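PDB 3ZRP: serine-pyruvate aminotransferase (agxt) from Sulfolobus solfataricus, which uses pyridoxal 5'-phosphate to move amino groups between amino acids and keto acids, probably from serine to pyruvate and from alanine to glyoxylate. Local coordinates for residues N77-V82 against P100-V105; S72-N77 against E127-A132; I268-M273 against M341-P346. One frame throughout, in Å; residues are numbered along the deposited sequence.

Contact 1. Residues N77-V82 against P100-V105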
ATOM      1  N   ASN A  77     -18.657 -10.244 -18.200  1.00 26.92           N
ATOM      2  CA  ASN A  77     -20.106 -10.485 -18.193  0.60 32.48           C
ATOM      3  C   ASN A  77     -20.651 -11.269 -16.993  1.00 30.64           C
ATOM      4  O   ASN A  77     -21.834 -11.562 -16.925  1.00 33.48           O
ATOM      5  CB  ASN A  77     -20.550 -11.115 -19.530  0.60 32.95           C
ATOM      6  CG  ASN A  77     -20.093 -10.294 -20.724  0.60 36.27           C
ATOM      7  OD1 ASN A  77     -20.288  -9.073 -20.752  0.60 35.28           O
ATOM      8  ND2 ASN A  77     -19.463 -10.948 -21.700  0.60 33.91           N
ATOM      9  N   ASP A  78     -19.789 -11.593 -16.036  1.00 30.71           N
ATOM     10  CA  ASP A  78     -20.241 -12.236 -14.778  1.00 29.12           C
ATOM     11  C   ASP A  78     -21.318 -11.383 -14.086  1.00 29.48           C
ATOM     12  O   ASP A  78     -21.290 -10.143 -14.152  1.00 28.15           O
ATOM     13  CB  ASP A  78     -19.067 -12.456 -13.815  1.00 29.43           C
ATOM     14  CG  ASP A  78     -18.334 -13.778 -14.051  1.00 31.17           C
ATOM     15  OD1 ASP A  78     -18.793 -14.590 -14.902  1.00 28.11           O
ATOM     16  OD2 ASP A  78     -17.293 -13.994 -13.378  1.00 27.79           O
ATOM     17  N   LYS A  79     -22.259 -12.043 -13.420  1.00 27.22           N
ATOM     18  CA  LYS A  79     -23.342 -11.342 -12.738  1.00 29.73           C
ATOM     19  C   LYS A  79     -23.125 -11.283 -11.228  1.00 26.69           C
ATOM     20  O   LYS A  79     -22.889 -12.298 -10.554  1.00 27.06           O
ATOM     21  CB  LYS A  79     -24.707 -11.961 -13.058  1.00 30.18           C
ATOM     22  CG  LYS A  79     -25.142 -11.692 -14.498  1.00 32.66           C
ATOM     23  CD  LYS A  79     -26.398 -12.486 -14.827  1.00 40.40           C
ATOM     24  CE  LYS A  79     -27.639 -11.884 -14.163  1.00 46.85           C
ATOM     25  NZ  LYS A  79     -28.681 -12.921 -13.935  1.00 48.46           N
ATOM     26  N   ILE A  80     -23.191 -10.062 -10.733  1.00 25.16           N
ATOM     27  CA  ILE A  80     -22.870  -9.745  -9.345  1.00 25.51           C
ATOM     28  C   ILE A  80     -24.099  -9.117  -8.688  1.00 25.41           C
ATOM     29  O   ILE A  80     -24.719  -8.181  -9.232  1.00 29.05           O
ATOM     30  CB  ILE A  80     -21.677  -8.724  -9.252  1.00 25.61           C
ATOM     31  CG1 ILE A  80     -20.405  -9.306  -9.885  1.00 26.94           C
ATOM     32  CG2 ILE A  80     -21.457  -8.252  -7.779  1.00 25.66           C
ATOM     33  CD1 ILE A  80     -19.298  -8.250 -10.097  1.00 29.98           C
ATOM     34  N   LEU A  81     -24.400  -9.603  -7.496  1.00 25.96           N
ATOM     35  CA  LEU A  81     -25.387  -8.980  -6.595  1.00 25.99           C
ATOM     36  C   LEU A  81     -24.689  -8.378  -5.362  1.00 26.12           C
ATOM     37  O   LEU A  81     -24.027  -9.088  -4.600  1.00 24.28           O
ATOM     38  CB  LEU A  81     -26.424 -10.016  -6.138  1.00 28.98           C
ATOM     39  CG  LEU A  81     -27.505  -9.430  -5.208  1.00 29.27           C
ATOM     40  CD1 LEU A  81     -28.446  -8.490  -5.947  1.00 26.11           C
ATOM     41  CD2 LEU A  81     -28.259 -10.564  -4.505  1.00 26.51           C
ATOM     42  N   VAL A  82     -24.817  -7.069  -5.215  1.00 23.05           N
ATOM     43  CA  VAL A  82     -24.301  -6.342  -4.043  1.00 24.89           C
ATOM     44  C   VAL A  82     -25.433  -6.033  -3.067  1.00 25.06           C
ATOM     45  O   VAL A  82     -26.442  -5.421  -3.427  1.00 31.00           O
ATOM     46  CB  VAL A  82     -23.657  -5.012  -4.464  1.00 23.54           C
ATOM     47  CG1 VAL A  82     -23.179  -4.218  -3.206  1.00 23.77           C
ATOM     48  CG2 VAL A  82     -22.503  -5.280  -5.412  1.00 21.59           C
ATOM     49  N   PRO A 100     -15.806  -4.996 -16.715  1.00 28.93           N
ATOM     50  CA  PRO A 100     -16.835  -5.533 -17.634  1.00 30.54           C
ATOM     51  C   PRO A 100     -17.719  -6.599 -16.971  1.00 30.99           C
ATOM     52  O   PRO A 100     -17.696  -7.787 -17.362  1.00 28.83           O
ATOM     53  CB  PRO A 100     -15.996  -6.136 -18.769  1.00 31.17           C
ATOM     54  CG  PRO A 100     -14.725  -6.557 -18.107  1.00 29.99           C
ATOM     55  CD  PRO A 100     -14.456  -5.507 -17.037  1.00 33.81           C
ATOM     56  N   VAL A 101     -18.465  -6.179 -15.949  1.00 28.79           N
ATOM     57  CA  VAL A 101     -19.333  -7.069 -15.192  1.00 26.28           C
ATOM     58  C   VAL A 101     -20.732  -6.467 -15.080  1.00 30.44           C
ATOM     59  O   VAL A 101     -20.914  -5.280 -15.313  1.00 27.08           O
ATOM     60  CB  VAL A 101     -18.777  -7.425 -13.782  1.00 27.95           C
ATOM     61  CG1 VAL A 101     -17.586  -8.348 -13.887  1.00 29.73           C
ATOM     62  CG2 VAL A 101     -18.462  -6.155 -12.958  1.00 25.48           C
ATOM     63  N   ASN A 102     -21.717  -7.300 -14.753  1.00 28.39           N
ATOM     64  CA  ASN A 102     -23.081  -6.838 -14.571  1.00 32.51           C
ATOM     65  C   ASN A 102     -23.401  -6.768 -13.089  1.00 32.36           C
ATOM     66  O   ASN A 102     -23.261  -7.760 -12.365  1.00 34.73           O
ATOM     67  CB  ASN A 102     -24.060  -7.773 -15.278  1.00 35.23           C
ATOM     68  CG  ASN A 102     -23.878  -7.762 -16.789  1.00 42.51           C
ATOM     69  OD1 ASN A 102     -23.981  -6.715 -17.437  1.00 38.48           O
ATOM     70  ND2 ASN A 102     -23.607  -8.927 -17.358  1.00 45.34           N
ATOM     71  N   VAL A 103     -23.858  -5.610 -12.643  1.00 27.30           N
ATOM     72  CA  VAL A 103     -24.110  -5.412 -11.213  1.00 30.42           C
ATOM     73  C   VAL A 103     -25.555  -5.039 -10.888  1.00 29.94           C
ATOM     74  O   VAL A 103     -26.121  -4.111 -11.476  1.00 30.78           O
ATOM     75  CB  VAL A 103     -23.181  -4.319 -10.645  1.00 30.07           C
ATOM     76  CG1 VAL A 103     -23.454  -4.104  -9.147  1.00 31.22           C
ATOM     77  CG2 VAL A 103     -21.730  -4.705 -10.884  1.00 33.31           C
ATOM     78  N   LYS A 104     -26.135  -5.745  -9.926  1.00 29.22           N
ATOM     79  CA  LYS A 104     -27.393  -5.329  -9.325  1.00 31.88           C
ATOM     80  C   LYS A 104     -27.163  -5.073  -7.833  1.00 31.27           C
ATOM     81  O   LYS A 104     -26.486  -5.864  -7.177  1.00 31.42           O
ATOM     82  CB  LYS A 104     -28.474  -6.400  -9.510  1.00 35.22           C
ATOM     83  CG  LYS A 104     -29.829  -6.001  -8.901  1.00 38.26           C
ATOM     84  CD  LYS A 104     -30.987  -6.753  -9.526  1.00 46.16           C
ATOM     85  CE  LYS A 104     -32.285  -6.507  -8.758  1.00 46.22           C
ATOM     86  NZ  LYS A 104     -32.762  -5.114  -8.996  1.00 48.01           N
ATOM     87  N   VAL A 105     -27.732  -3.984  -7.318  1.00 31.21           N
ATOM     88  CA  VAL A 105     -27.604  -3.633  -5.897  1.00 28.88           C
ATOM     89  C   VAL A 105     -28.964  -3.658  -5.170  1.00 30.86           C
ATOM     90  O   VAL A 105     -29.928  -3.078  -5.646  1.00 30.26           O
ATOM     91  CB  VAL A 105     -26.939  -2.231  -5.693  1.00 28.67           C
ATOM     92  CG1 VAL A 105     -26.588  -2.018  -4.222  1.00 28.40           C
ATOM     93  CG2 VAL A 105     -25.676  -2.066  -6.559  1.00 30.58           C
TER
HETATM   94  O   HOH W   1     -25.747  -8.518 -11.939  1.00 42.94           O
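I80 and N102 meet through their backbones in the middle of a parallel beta ladder, I80 N giving its hydrogen to N102 O at 2.8 Å. I80 reaches both ways along the partner strand, since its carbonyl takes the amide of K104, I80 O to K104 N being 2.9 Å. The same two-sided pattern extends to N102 N on D78 O and to V82 N on K104 O, and the strands run 22° from strictly parallel. Before the ladder, N77 N donates to P100 O at 2.8 Å, tying the two incoming loops together, while N102 ND2 makes only a weak bond to N77 O. A water bridges two carbonyls, donating to I80 O and, weakly, to N102 O.

On one face the apolar side chains of I80, V82, V103 and V105 line up, joined at the end by V101. The tip of I80 touches V101, CD1 to CG2 at 3.6 Å; chi1 of -61° sets I80 CG1 anti to the carbonyl carbon, and CD1 extends from it. V82 CG2 meets V103 CG1 at 4.0 Å, and V82 and V105 lie side by side. The other face carries K79, N102, L81 and K104, where L81 CD1 rests 4.1 Å from K104 CG, the two side chains pointing the same way.

The pair forms the strands of a right-handed beta-alpha-beta unit at the edge of the mixed sheet. Its connecting helix 87-96 covers the valine face through F96 and E93, helix 116-125 packs on L81 and K104, and strand 128-134 flanks 79-83 on its other side.

Contact 2. Residues S72-N77 against E127-A132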
ATOM      1  N   SER A  72     -10.203 -10.722  -9.262  1.00 23.76           N
ATOM      2  CA  SER A  72      -9.338 -11.867  -9.566  1.00 26.08           C
ATOM      3  C   SER A  72     -10.161 -13.144  -9.761  1.00 27.25           C
ATOM      4  O   SER A  72      -9.661 -14.142 -10.330  1.00 27.51           O
ATOM      5  CB  SER A  72      -8.336 -12.108  -8.422  1.00 24.71           C
ATOM      6  OG  SER A  72      -7.441 -10.994  -8.225  1.00 24.55           O
ATOM      7  N   LEU A  73     -11.398 -13.125  -9.264  1.00 26.19           N
ATOM      8  CA  LEU A  73     -12.287 -14.303  -9.319  1.00 25.47           C
ATOM      9  C   LEU A  73     -13.376 -14.187 -10.389  1.00 28.63           C
ATOM     10  O   LEU A  73     -14.293 -15.033 -10.464  1.00 28.84           O
ATOM     11  CB  LEU A  73     -12.915 -14.541  -7.933  1.00 25.91           C
ATOM     12  CG  LEU A  73     -11.914 -14.794  -6.791  1.00 28.15           C
ATOM     13  CD1 LEU A  73     -12.656 -14.933  -5.473  1.00 27.76           C
ATOM     14  CD2 LEU A  73     -11.012 -16.025  -7.033  1.00 26.12           C
ATOM     15  N   LEU A  74     -13.279 -13.139 -11.212  1.00 26.90           N
ATOM     16  CA  LEU A  74     -14.351 -12.778 -12.140  1.00 26.29           C
ATOM     17  C   LEU A  74     -13.943 -12.839 -13.606  1.00 25.40           C
ATOM     18  O   LEU A  74     -12.757 -12.739 -13.963  1.00 24.46           O
ATOM     19  CB  LEU A  74     -14.929 -11.392 -11.803  1.00 26.70           C
ATOM     20  CG  LEU A  74     -15.594 -11.257 -10.412  1.00 26.55           C
ATOM     21  CD1 LEU A  74     -16.013  -9.833 -10.151  1.00 25.83           C
ATOM     22  CD2 LEU A  74     -16.790 -12.205 -10.269  1.00 27.48           C
ATOM     23  N   LYS A  75     -14.955 -13.021 -14.438  1.00 28.22           N
ATOM     24  CA  LYS A  75     -14.785 -13.111 -15.882  0.60 29.26           C
ATOM     25  C   LYS A  75     -15.702 -12.104 -16.556  1.00 27.26           C
ATOM     26  O   LYS A  75     -16.685 -11.656 -15.955  1.00 26.81           O
ATOM     27  CB  LYS A  75     -15.069 -14.545 -16.365  0.60 34.60           C
ATOM     28  CG  LYS A  75     -13.898 -15.488 -16.111  0.60 37.46           C
ATOM     29  CD  LYS A  75     -14.134 -16.875 -16.703  0.60 47.25           C
ATOM     30  CE  LYS A  75     -12.849 -17.692 -16.682  0.60 47.69           C
ATOM     31  NZ  LYS A  75     -13.062 -19.132 -16.986  0.60 49.70           N
ATOM     32  N   PRO A  76     -15.396 -11.729 -17.813  1.00 28.26           N
ATOM     33  CA  PRO A  76     -16.269 -10.716 -18.423  1.00 28.90           C
ATOM     34  C   PRO A  76     -17.741 -11.190 -18.443  1.00 28.88           C
ATOM     35  O   PRO A  76     -17.999 -12.404 -18.631  1.00 28.00           O
ATOM     36  CB  PRO A  76     -15.702 -10.576 -19.849  1.00 30.00           C
ATOM     37  CG  PRO A  76     -14.268 -10.978 -19.722  1.00 29.07           C
ATOM     38  CD  PRO A  76     -14.306 -12.129 -18.723  1.00 27.23           C
ATOM     39  N   ASN A  77     -18.657 -10.244 -18.200  1.00 26.92           N
ATOM     40  CA  ASN A  77     -20.106 -10.485 -18.193  0.60 32.48           C
ATOM     41  C   ASN A  77     -20.651 -11.269 -16.993  1.00 30.64           C
ATOM     42  O   ASN A  77     -21.834 -11.562 -16.925  1.00 33.48           O
ATOM     43  CB  ASN A  77     -20.550 -11.115 -19.530  0.60 32.95           C
ATOM     44  CG  ASN A  77     -20.093 -10.294 -20.724  0.60 36.27           C
ATOM     45  OD1 ASN A  77     -20.288  -9.073 -20.752  0.60 35.28           O
ATOM     46  ND2 ASN A  77     -19.463 -10.948 -21.700  0.60 33.91           N
ATOM     47  N   GLU A 127     -29.871 -15.690 -11.637  1.00 35.37           N
ATOM     48  CA  GLU A 127     -28.644 -16.441 -11.472  1.00 35.03           C
ATOM     49  C   GLU A 127     -27.483 -15.466 -11.276  1.00 33.57           C
ATOM     50  O   GLU A 127     -27.238 -14.591 -12.122  1.00 35.59           O
ATOM     51  CB  GLU A 127     -28.395 -17.266 -12.731  1.00 37.27           C
ATOM     52  CG  GLU A 127     -27.631 -18.533 -12.473  1.00 41.25           C
ATOM     53  CD  GLU A 127     -28.490 -19.554 -11.780  1.00 49.97           C
ATOM     54  OE1 GLU A 127     -29.620 -19.826 -12.274  1.00 51.56           O
ATOM     55  OE2 GLU A 127     -28.030 -20.074 -10.740  1.00 51.55           O
ATOM     56  N   TYR A 128     -26.795 -15.590 -10.153  1.00 33.63           N
ATOM     57  CA  TYR A 128     -25.671 -14.701  -9.828  1.00 31.04           C
ATOM     58  C   TYR A 128     -24.395 -15.498  -9.599  1.00 31.95           C
ATOM     59  O   TYR A 128     -24.402 -16.542  -8.916  1.00 31.29           O
ATOM     60  CB  TYR A 128     -26.002 -13.868  -8.578  1.00 30.64           C
ATOM     61  CG  TYR A 128     -26.999 -12.789  -8.841  1.00 28.86           C
ATOM     62  CD1 TYR A 128     -26.604 -11.591  -9.458  1.00 28.94           C
ATOM     63  CD2 TYR A 128     -28.362 -12.965  -8.516  1.00 30.39           C
ATOM     64  CE1 TYR A 128     -27.537 -10.595  -9.716  1.00 31.39           C
ATOM     65  CE2 TYR A 128     -29.300 -11.978  -8.777  1.00 28.98           C
ATOM     66  CZ  TYR A 128     -28.879 -10.800  -9.366  1.00 32.21           C
ATOM     67  OH  TYR A 128     -29.785  -9.821  -9.629  1.00 31.81           O
ATOM     68  N   LYS A 129     -23.295 -15.015 -10.163  1.00 31.72           N
ATOM     69  CA  LYS A 129     -21.983 -15.628  -9.933  1.00 30.77           C
ATOM     70  C   LYS A 129     -21.464 -15.281  -8.527  1.00 29.44           C
ATOM     71  O   LYS A 129     -20.961 -16.143  -7.801  1.00 29.66           O
ATOM     72  CB  LYS A 129     -21.016 -15.132 -11.026  1.00 35.33           C
ATOM     73  CG  LYS A 129     -19.497 -15.178 -10.761  1.00 39.10           C
ATOM     74  CD  LYS A 129     -18.912 -16.550 -10.935  1.00 37.32           C
ATOM     75  CE  LYS A 129     -17.381 -16.505 -10.963  1.00 32.98           C
ATOM     76  NZ  LYS A 129     -16.831 -16.402 -12.367  1.00 31.80           N
ATOM     77  N   LEU A 130     -21.630 -14.023  -8.146  1.00 27.19           N
ATOM     78  CA  LEU A 130     -21.040 -13.507  -6.915  0.60 26.30           C
ATOM     79  C   LEU A 130     -21.997 -12.609  -6.142  1.00 26.72           C
ATOM     80  O   LEU A 130     -22.644 -11.720  -6.720  1.00 26.77           O
ATOM     81  CB  LEU A 130     -19.739 -12.747  -7.230  0.60 26.03           C
ATOM     82  CG  LEU A 130     -18.923 -12.277  -6.031  0.60 22.62           C
ATOM     83  CD1 LEU A 130     -17.445 -12.554  -6.279  0.60 25.58           C
ATOM     84  CD2 LEU A 130     -19.169 -10.770  -5.753  0.60 21.40           C
ATOM     85  N   VAL A 131     -22.063 -12.840  -4.827  1.00 24.84           N
ATOM     86  CA  VAL A 131     -22.807 -11.985  -3.922  1.00 23.66           C
ATOM     87  C   VAL A 131     -21.829 -11.304  -2.950  1.00 22.72           C
ATOM     88  O   VAL A 131     -21.011 -11.966  -2.322  1.00 25.83           O
ATOM     89  CB  VAL A 131     -23.893 -12.783  -3.125  1.00 23.74           C
ATOM     90  CG1 VAL A 131     -24.650 -11.832  -2.191  1.00 25.26           C
ATOM     91  CG2 VAL A 131     -24.848 -13.479  -4.109  1.00 22.39           C
ATOM     92  N   ALA A 132     -21.937  -9.980  -2.848  1.00 24.63           N
ATOM     93  CA  ALA A 132     -21.106  -9.178  -1.958  1.00 23.95           C
ATOM     94  C   ALA A 132     -21.918  -8.658  -0.784  1.00 24.77           C
ATOM     95  O   ALA A 132     -22.957  -7.981  -0.970  1.00 26.18           O
ATOM     96  CB  ALA A 132     -20.457  -7.974  -2.728  1.00 25.71           C
TER
HETATM   97  O   HOH W   2     -14.121 -17.174 -12.813  1.00 32.79           O
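The loop that leads from helix 63-69 into strand 79-83 packs here against the start of strand 128-134, in the large mixed sheet of the class-V aminotransferase fold. L74 carries the apolar half. Its CD2 lies 4.1 Å from L130 CD1 in the conformer modelled, the two leucine side chains crossing at about a right angle, and also 4.1 Å from CG of K129. One methyl thus rests on both the base of the lysine chain and the next leucine. With chi1 at -62°, L74 CG stands anti to the carbonyl carbon, and CD2 extends from it.

The polar half belongs to K129, where the chain turns a corner. Its side chain leaves toward the loop with CG anti to the backbone N (chi1 158°) and bends at chi2 and again at chi4. The ammonium ends 3.5 Å from the carbonyl, NZ to L73 O, and a water accepts from K129 NZ at 2.9 Å. The strongest partner of NZ is D78 OD2, in a salt bridge, and the same carboxylate oxygen accepts from K75 N. I80 of the neighbouring strand touches both L74 and L130.

The lysine works at both ends, CG against a leucine methyl and NZ on an aspartate that also holds the loop backbone. That carboxylate would be expected to offset the positive charge beside the loop, with K75 NZ engaged separately by Q213.

Contact 3. Residues I268-M273 against M341-P346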
ATOM      1  N   ILE A 268     -13.997 -10.630  21.339  1.00 29.60           N
ATOM      2  CA  ILE A 268     -15.365 -10.422  20.871  1.00 29.16           C
ATOM      3  C   ILE A 268     -16.245  -9.988  22.056  1.00 30.40           C
ATOM      4  O   ILE A 268     -16.947  -8.977  21.978  1.00 30.69           O
ATOM      5  CB  ILE A 268     -15.924 -11.695  20.170  1.00 28.82           C
ATOM      6  CG1 ILE A 268     -15.245 -11.903  18.809  1.00 29.89           C
ATOM      7  CG2 ILE A 268     -17.434 -11.629  19.983  1.00 34.56           C
ATOM      8  CD1 ILE A 268     -15.364 -13.344  18.280  1.00 32.14           C
ATOM      9  N   LYS A 269     -16.163 -10.732  23.160  1.00 31.70           N
ATOM     10  CA  LYS A 269     -16.934 -10.427  24.369  0.60 31.71           C
ATOM     11  C   LYS A 269     -16.660  -9.026  24.887  1.00 31.83           C
ATOM     12  O   LYS A 269     -17.602  -8.302  25.258  1.00 30.01           O
ATOM     13  CB  LYS A 269     -16.668 -11.477  25.459  0.60 36.18           C
ATOM     14  CG  LYS A 269     -17.379 -12.789  25.201  0.60 39.77           C
ATOM     15  CD  LYS A 269     -16.970 -13.861  26.191  0.60 47.01           C
ATOM     16  CE  LYS A 269     -17.466 -15.235  25.747  0.60 48.89           C
ATOM     17  NZ  LYS A 269     -16.600 -16.333  26.278  0.60 50.64           N
ATOM     18  N   ARG A 270     -15.381  -8.626  24.886  1.00 31.60           N
ATOM     19  CA  ARG A 270     -15.009  -7.240  25.269  1.00 27.96           C
ATOM     20  C   ARG A 270     -15.677  -6.192  24.384  1.00 28.63           C
ATOM     21  O   ARG A 270     -16.201  -5.209  24.907  1.00 30.05           O
ATOM     22  CB  ARG A 270     -13.479  -7.031  25.322  1.00 27.99           C
ATOM     23  CG  ARG A 270     -13.044  -5.541  25.519  1.00 28.58           C
ATOM     24  CD  ARG A 270     -11.526  -5.443  25.803  1.00 28.02           C
ATOM     25  NE  ARG A 270     -10.724  -6.082  24.753  1.00 28.41           N
ATOM     26  CZ  ARG A 270     -10.437  -5.521  23.581  1.00 30.53           C
ATOM     27  NH1 ARG A 270     -10.877  -4.302  23.293  1.00 30.38           N
ATOM     28  NH2 ARG A 270      -9.715  -6.179  22.689  1.00 30.33           N
ATOM     29  N   HIS A 271     -15.627  -6.368  23.054  1.00 26.66           N
ATOM     30  CA  HIS A 271     -16.340  -5.467  22.146  1.00 26.92           C
ATOM     31  C   HIS A 271     -17.849  -5.439  22.419  1.00 25.34           C
ATOM     32  O   HIS A 271     -18.451  -4.376  22.435  1.00 28.39           O
ATOM     33  CB  HIS A 271     -16.070  -5.841  20.664  1.00 27.58           C
ATOM     34  CG  HIS A 271     -14.707  -5.441  20.193  1.00 26.95           C
ATOM     35  ND1 HIS A 271     -13.595  -6.219  20.403  1.00 24.65           N
ATOM     36  CD2 HIS A 271     -14.267  -4.322  19.559  1.00 28.99           C
ATOM     37  CE1 HIS A 271     -12.526  -5.614  19.904  1.00 28.70           C
ATOM     38  NE2 HIS A 271     -12.909  -4.465  19.375  1.00 25.77           N
ATOM     39  N   THR A 272     -18.448  -6.608  22.637  1.00 28.96           N
ATOM     40  CA  THR A 272     -19.889  -6.671  22.952  1.00 30.41           C
ATOM     41  C   THR A 272     -20.209  -5.869  24.224  1.00 32.31           C
ATOM     42  O   THR A 272     -21.157  -5.077  24.240  1.00 29.29           O
ATOM     43  CB  THR A 272     -20.376  -8.115  23.131  1.00 32.23           C
ATOM     44  OG1 THR A 272     -20.022  -8.900  21.984  1.00 31.34           O
ATOM     45  CG2 THR A 272     -21.899  -8.166  23.340  1.00 36.16           C
ATOM     46  N   MET A 273     -19.398  -6.068  25.275  1.00 33.05           N
ATOM     47  CA  MET A 273     -19.602  -5.399  26.561  0.60 36.84           C
ATOM     48  C   MET A 273     -19.431  -3.888  26.436  1.00 35.13           C
ATOM     49  O   MET A 273     -20.292  -3.109  26.874  1.00 32.95           O
ATOM     50  CB  MET A 273     -18.640  -5.944  27.619  0.60 41.86           C
ATOM     51  CG  MET A 273     -18.710  -5.189  28.962  0.60 53.99           C
ATOM     52  SD  MET A 273     -17.447  -5.667  30.154  0.60 73.15           S
ATOM     53  CE  MET A 273     -17.886  -7.381  30.503  0.60 62.76           C
ATOM     54  N   MET A 341     -13.478   0.087  18.859  1.00 25.61           N
ATOM     55  CA  MET A 341     -12.934  -1.110  18.253  1.00 26.89           C
ATOM     56  C   MET A 341     -11.421  -1.216  18.435  1.00 26.69           C
ATOM     57  O   MET A 341     -10.730  -0.216  18.602  1.00 31.02           O
ATOM     58  CB  MET A 341     -13.287  -1.186  16.758  1.00 26.92           C
ATOM     59  CG  MET A 341     -12.525  -0.135  15.908  1.00 31.43           C
ATOM     60  SD  MET A 341     -12.942  -0.196  14.149  1.00 37.67           S
ATOM     61  CE  MET A 341     -14.215   1.072  14.069  1.00 35.66           C
ATOM     62  N   GLY A 342     -10.917  -2.438  18.404  1.00 24.57           N
ATOM     63  CA  GLY A 342      -9.477  -2.679  18.560  1.00 27.06           C
ATOM     64  C   GLY A 342      -9.175  -2.949  20.023  1.00 29.75           C
ATOM     65  O   GLY A 342      -9.554  -4.003  20.559  1.00 30.73           O
ATOM     66  N   TRP A 343      -8.540  -1.966  20.663  1.00 30.70           N
ATOM     67  CA  TRP A 343      -8.106  -2.126  22.056  0.60 35.91           C
ATOM     68  C   TRP A 343      -8.953  -1.367  23.056  1.00 31.72           C
ATOM     69  O   TRP A 343      -8.552  -1.146  24.196  1.00 33.45           O
ATOM     70  CB  TRP A 343      -6.593  -1.870  22.211  0.60 37.41           C
ATOM     71  CG  TRP A 343      -5.814  -3.045  21.627  0.60 38.60           C
ATOM     72  CD1 TRP A 343      -5.208  -3.107  20.401  0.60 37.49           C
ATOM     73  CD2 TRP A 343      -5.659  -4.345  22.216  0.60 38.70           C
ATOM     74  NE1 TRP A 343      -4.633  -4.343  20.218  0.60 39.22           N
ATOM     75  CE2 TRP A 343      -4.903  -5.125  21.312  0.60 36.68           C
ATOM     76  CE3 TRP A 343      -6.063  -4.918  23.436  0.60 39.94           C
ATOM     77  CZ2 TRP A 343      -4.547  -6.451  21.585  0.60 36.50           C
ATOM     78  CZ3 TRP A 343      -5.703  -6.233  23.710  0.60 36.48           C
ATOM     79  CH2 TRP A 343      -4.959  -6.985  22.787  0.60 38.78           C
ATOM     80  N   VAL A 344     -10.162  -1.010  22.631  1.00 31.54           N
ATOM     81  CA  VAL A 344     -11.095  -0.232  23.451  1.00 29.55           C
ATOM     82  C   VAL A 344     -11.438  -0.934  24.786  1.00 31.73           C
ATOM     83  O   VAL A 344     -11.618  -2.161  24.827  1.00 32.47           O
ATOM     84  CB  VAL A 344     -12.354   0.160  22.624  1.00 32.20           C
ATOM     85  CG1 VAL A 344     -13.211  -1.076  22.290  1.00 31.06           C
ATOM     86  CG2 VAL A 344     -13.177   1.266  23.314  1.00 27.38           C
ATOM     87  N   THR A 345     -11.494  -0.154  25.870  1.00 32.17           N
ATOM     88  CA  THR A 345     -11.673  -0.709  27.223  1.00 32.77           C
ATOM     89  C   THR A 345     -12.955  -0.190  27.874  1.00 29.56           C
ATOM     90  O   THR A 345     -13.510   0.818  27.443  1.00 31.32           O
ATOM     91  CB  THR A 345     -10.485  -0.339  28.183  1.00 36.21           C
ATOM     92  OG1 THR A 345     -10.456   1.085  28.374  1.00 33.82           O
ATOM     93  CG2 THR A 345      -9.152  -0.792  27.635  1.00 37.18           C
ATOM     94  N   PRO A 346     -13.428  -0.876  28.929  1.00 28.41           N
ATOM     95  CA  PRO A 346     -14.516  -0.335  29.730  1.00 32.00           C
ATOM     96  C   PRO A 346     -14.296   1.125  30.125  1.00 33.78           C
ATOM     97  O   PRO A 346     -15.233   1.914  30.040  1.00 35.22           O
ATOM     98  CB  PRO A 346     -14.506  -1.246  30.955  1.00 36.66           C
ATOM     99  CG  PRO A 346     -14.154  -2.543  30.388  1.00 30.98           C
ATOM    100  CD  PRO A 346     -13.118  -2.253  29.330  1.00 30.52           C
TER
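R270, with CG anti to the backbone N (chi1 172°) and its chain bent at chi3, and H271, its CG anti to the carbonyl carbon (chi1 -75°) bringing the imidazole to the loop side, tie helix 264-284 to the loop between strand 335-339 and helix 346-363, whose N-cap is T345. Both terminal nitrogens of the guanidinium donate end-on to one carbonyl, NH1 to G342 O at 3.1 Å and NH2 to G342 O at 3.0 Å, with that oxygen in the guanidinium plane. NH1 also donates to V344 O at 2.7 Å. In the conformer modelled here, W343 CE3 lies over one guanidinium face, 3.9 Å from R270 NH2, the planes 5° apart. G342 N donates to H271 NE2 at 3.0 Å, within the ring plane, while ND1 is bonded to R267 O.

An alanine in place of R270 would probably leave the carbonyls of G342 and V344 without these donors and open a gap beside W343, leaving the loop freer to shift. G342 is gripped at N and O by consecutive helix residues. With NE2 accepting, H271 is likely neutral; the positive charge would then lie on R270 and nearby R267, probably offset in part by E262, salt-bridged to R270 NE.

Contacts 1 and 2 are neighbours, sharing N77 and working on the same large sheet, where strand 79-83 lies between 102-106 and 128-134; D78 of one meets K129 of the other. Contact 1 sits at the sheet margin and is partly buried, held by regular backbone bonding, whereas contact 2 is smaller and buried, relying on leucine packing and one lysine. Contact 3 is far off, about 36 Å from contact 1 between centres and on the opposite side of the chain's centre. Also buried, it joins a helix to a loop through side chains gripping backbone atoms. It comes nearest the cofactor, with the M341 side chain about 7 Å from a bound pyridoxal phosphate.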